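Malyl-CoA lyase/beta-methylmalyl-CoA lyase (Methylobacterium extorquens, PDB 5UGR) belongs to the HpcH/HpaI aldolase/citrate lyase family of TIM-barrel enzymes and binds a magnesium ion. Local coordinates at residues A273-T276 and K277-I281; A306-R309 and M310-L314. All coordinates share one frame; numbering follows the deposited sequence. Where two conformers were deposited one is given.

Contact 1 (A273-T276 and K277-I281); sequences AEVT and KARRI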
# COMPACT_ATOMS: atom_id res chain seq x y z
N ALA A 273 5.29 1.53 42.61
CA ALA A 273 3.94 1.89 42.35
C ALA A 273 3.44 1.29 41.03
O ALA A 273 2.33 0.78 40.96
CB ALA A 273 3.80 3.41 42.32
N GLU A 274 4.26 1.31 39.97
CA GLU A 274 3.77 0.75 38.71
C GLU A 274 3.65 -0.77 38.77
O GLU A 274 2.73 -1.33 38.16
CB GLU A 274 4.56 1.27 37.49
CG GLU A 274 5.84 0.64 37.18
CD GLU A 274 6.63 1.49 36.11
OE1 GLU A 274 7.65 2.15 36.48
OE2 GLU A 274 6.21 1.53 34.91
N VAL A 275 4.53 -1.42 39.54
CA VAL A 275 4.44 -2.87 39.73
C VAL A 275 3.18 -3.18 40.55
O VAL A 275 2.44 -4.09 40.20
CB VAL A 275 5.70 -3.44 40.36
CG1 VAL A 275 5.57 -4.90 40.77
CG2 VAL A 275 6.92 -3.29 39.37
N THR A 276 2.97 -2.44 41.65
CA THR A 276 1.75 -2.63 42.43
C THR A 276 0.46 -2.48 41.63
O THR A 276 -0.41 -3.38 41.70
CB THR A 276 1.77 -1.72 43.66
OG1 THR A 276 2.84 -2.19 44.49
CG2 THR A 276 0.41 -1.75 44.41
N LYS A 277 0.40 -1.45 40.78
CA LYS A 277 -0.77 -1.29 39.91
C LYS A 277 -0.98 -2.47 38.99
O LYS A 277 -2.14 -2.93 38.80
CB LYS A 277 -0.71 -0.01 39.08
CG LYS A 277 -1.86 0.16 38.11
CD LYS A 277 -1.93 1.52 37.42
CE LYS A 277 -3.40 1.79 37.06
NZ LYS A 277 -3.61 2.99 36.22
N ALA A 278 0.10 -2.94 38.38
CA ALA A 278 0.04 -4.13 37.54
C ALA A 278 -0.46 -5.37 38.34
O ALA A 278 -1.32 -6.13 37.84
CB ALA A 278 1.36 -4.42 36.81
N ARG A 279 0.04 -5.55 39.56
CA ARG A 279 -0.40 -6.69 40.39
C ARG A 279 -1.87 -6.59 40.73
O ARG A 279 -2.59 -7.60 40.72
CB ARG A 279 0.43 -6.83 41.68
CG ARG A 279 1.89 -7.20 41.39
CD ARG A 279 2.55 -8.04 42.45
NE ARG A 279 3.99 -8.14 42.26
CZ ARG A 279 4.64 -9.11 41.58
NH1 ARG A 279 4.01 -10.13 40.96
NH2 ARG A 279 5.97 -9.03 41.54
N ARG A 280 -2.34 -5.38 40.92
CA ARG A 280 -3.75 -5.18 41.24
C ARG A 280 -4.65 -5.39 40.05
O ARG A 280 -5.78 -5.84 40.20
CB ARG A 280 -3.97 -3.78 41.80
CG ARG A 280 -3.29 -3.62 43.17
CD ARG A 280 -3.57 -2.28 43.79
NE ARG A 280 -4.97 -2.16 44.19
CZ ARG A 280 -5.79 -1.16 43.83
NH1 ARG A 280 -5.38 -0.14 43.13
NH2 ARG A 280 -7.08 -1.17 44.18
N ILE A 281 -4.13 -5.09 38.86
CA ILE A 281 -4.83 -5.43 37.64
C ILE A 281 -5.01 -6.96 37.54
O ILE A 281 -6.09 -7.43 37.21
CB ILE A 281 -4.15 -4.81 36.41
CG1 ILE A 281 -4.42 -3.30 36.35
CG2 ILE A 281 -4.65 -5.46 35.14
CD1 ILE A 281 -3.54 -2.53 35.35

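Contact 2 (A306-R309 and M310-L314); sequences ASIR and MAEAL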
# COMPACT_ATOMS: atom_id res chain seq x y z
N ALA A 306 -5.84 -4.54 26.11
CA ALA A 306 -4.49 -4.01 25.88
C ALA A 306 -3.77 -3.69 27.18
O ALA A 306 -2.58 -3.97 27.35
CB ALA A 306 -4.61 -2.76 25.01
N SER A 307 -4.53 -3.16 28.12
CA SER A 307 -3.99 -2.75 29.43
C SER A 307 -3.62 -3.97 30.29
O SER A 307 -2.55 -3.99 30.97
CB SER A 307 -4.97 -1.84 30.14
OG SER A 307 -5.21 -0.65 29.39
N ILE A 308 -4.48 -5.02 30.22
CA ILE A 308 -4.17 -6.32 30.89
C ILE A 308 -2.85 -6.85 30.33
O ILE A 308 -2.01 -7.30 31.11
CB ILE A 308 -5.32 -7.33 30.69
CG1 ILE A 308 -6.52 -6.87 31.54
CG2 ILE A 308 -4.88 -8.76 30.96
CD1 ILE A 308 -7.85 -7.52 31.18
N ARG A 309 -2.71 -6.87 28.99
CA ARG A 309 -1.49 -7.39 28.40
C ARG A 309 -0.24 -6.64 28.80
O ARG A 309 0.81 -7.26 29.05
CB ARG A 309 -1.62 -7.57 26.88
CG ARG A 309 -2.66 -8.59 26.49
CD ARG A 309 -2.94 -8.72 25.00
NE ARG A 309 -3.70 -9.94 24.70
CZ ARG A 309 -3.75 -10.52 23.52
NH1 ARG A 309 -3.13 -9.97 22.45
NH2 ARG A 309 -4.46 -11.62 23.41
N MET A 310 -0.35 -5.31 28.93
CA MET A 310 0.76 -4.52 29.47
C MET A 310 1.09 -4.87 30.89
O MET A 310 2.26 -4.92 31.27
CB MET A 310 0.50 -3.02 29.35
CG MET A 310 0.42 -2.55 27.94
SD MET A 310 0.47 -0.74 27.74
CE MET A 310 2.24 -0.42 28.01
N ALA A 311 0.07 -5.12 31.70
CA ALA A 311 0.27 -5.47 33.10
C ALA A 311 0.96 -6.83 33.23
O ALA A 311 1.91 -6.97 34.01
CB ALA A 311 -1.05 -5.47 33.84
N GLU A 312 0.53 -7.78 32.42
CA GLU A 312 1.15 -9.10 32.44
C GLU A 312 2.64 -9.01 32.08
O GLU A 312 3.48 -9.64 32.72
CB GLU A 312 0.42 -10.06 31.49
CG GLU A 312 -0.95 -10.46 31.95
CD GLU A 312 -1.75 -11.27 30.94
OE1 GLU A 312 -1.53 -11.08 29.72
OE2 GLU A 312 -2.65 -12.03 31.40
N ALA A 313 2.96 -8.17 31.07
CA ALA A 313 4.37 -8.01 30.64
C ALA A 313 5.21 -7.36 31.75
O ALA A 313 6.36 -7.84 32.06
CB ALA A 313 4.44 -7.20 29.34
N LEU A 314 4.66 -6.33 32.39
CA LEU A 314 5.41 -5.66 33.45
C LEU A 314 5.69 -6.59 34.63
O LEU A 314 6.78 -6.56 35.21
CB LEU A 314 4.70 -4.41 33.95
CG LEU A 314 5.45 -3.62 35.03
CD1 LEU A 314 6.80 -3.15 34.52
CD2 LEU A 314 4.57 -2.45 35.44

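Contact 1 (A273-T276 and K277-I281)
Successive i to i+4 bonds tie 273-276 to 277-281 within one unbroken alpha-helix, running from Lys277 N to Ala273 O (3.0 Å) through to Arg280 N and Thr276 O (2.9 Å). One turn apart, Val275 and Arg279 send their side chains the same way, side by side. The CG1 methyl of Val275, anti to its own backbone N (chi1 171°), approaches Arg279 NE at 3.9 Å, obliquely to the guanidinium plane, while Arg279 CG rests 3.4 Å from Val275 O. Beyond this contact Arg279 NH2 forms a salt bridge with Asp319 of helix 305-322, which holds the end of the side chain. Thr276 and Arg280 cross at a slant instead: the CG2 methyl of Thr276 meets Arg280 CD at 4.1 Å, and Arg280 CG packs on Thr276 O at 3.2 Å. The hydroxyl of Thr276 is hydrogen-bonded to Glu272 O, one turn back, and Glu274 OE1 accepts a bond from Ser271 N just ahead of the helix. Helix 272-291 follows the last TIM-barrel strand and pairs with helix 305-322, where buried Ala278 lies against Ile315; Ile281 reaches Leu298 of strand 296-298, and Arg280 is salt-bridged to Asp299, just past that strand.

Contact 2 (A306-R309 and M310-L314)
Glu312 lies one turn beyond Ile308 on the same helix and runs alongside it, both side chains pointing the same way. Its CB sits 3.7 Å from Ile308 O, the acceptor that its own backbone N binds at 2.9 Å. The next atom, Glu312 CG, is set beside the backbone N (chi1 -70°), which turns it back over the preceding turn and to 3.4 Å from Ile308 O. With the chain extended from there, Glu312 CD comes 4.0 Å from the CG2 methyl of Ile308. At the tip the carboxylate divides its neighbours: OE2 meets that same methyl, and OE1 stands 3.9 Å from Arg309 CA.

Helix 305-322, near the end of the chain, comes after the eight-stranded parallel TIM barrel and packs against helix 272-291; there the side chains of Ile308 and Glu312 both touch Met285. The guanidinium of Arg309 is directed elsewhere, its NH1 hydrogen-bonded to Ile6 O of the N-terminal segment, and Arg309 NE remains 5.6 Å from Glu312 OE1, too far for a salt bridge. Around the helix, Met310 CG packs 3.4 Å from Ala306 O, and the Met310 side chain bends at its thioether and packs on Ala170 of a second subunit. Ser307 OG is hydrogen-bonded to Asp304 OD1, just before the helix begins.

Overall arrangement
Both contacts are local, surface-lying turns of helices in the C-terminal part of the chain, beyond the last barrel strand, with centres about 10 Å apart. Contact 1 belongs to helix 272-291 and contact 2 to helix 305-322, and the two pack directly: Ile281 CG2 meets Ala311 CB at 3.8 Å, and Ala278 CB approaches Ala311 O at 3.8 Å. Each puts a buried alanine, Ala278 or Ala311, into this interface. Their polar chemistry differs. Contact 1 sends one arginine to an aspartate on the partner helix and the other to one just after strand 296-298, whereas contact 2 has an acid beside a methyl and one arginine bonded to a main-chain carbonyl. Both also touch a second subunit, through Glu274 and Met310.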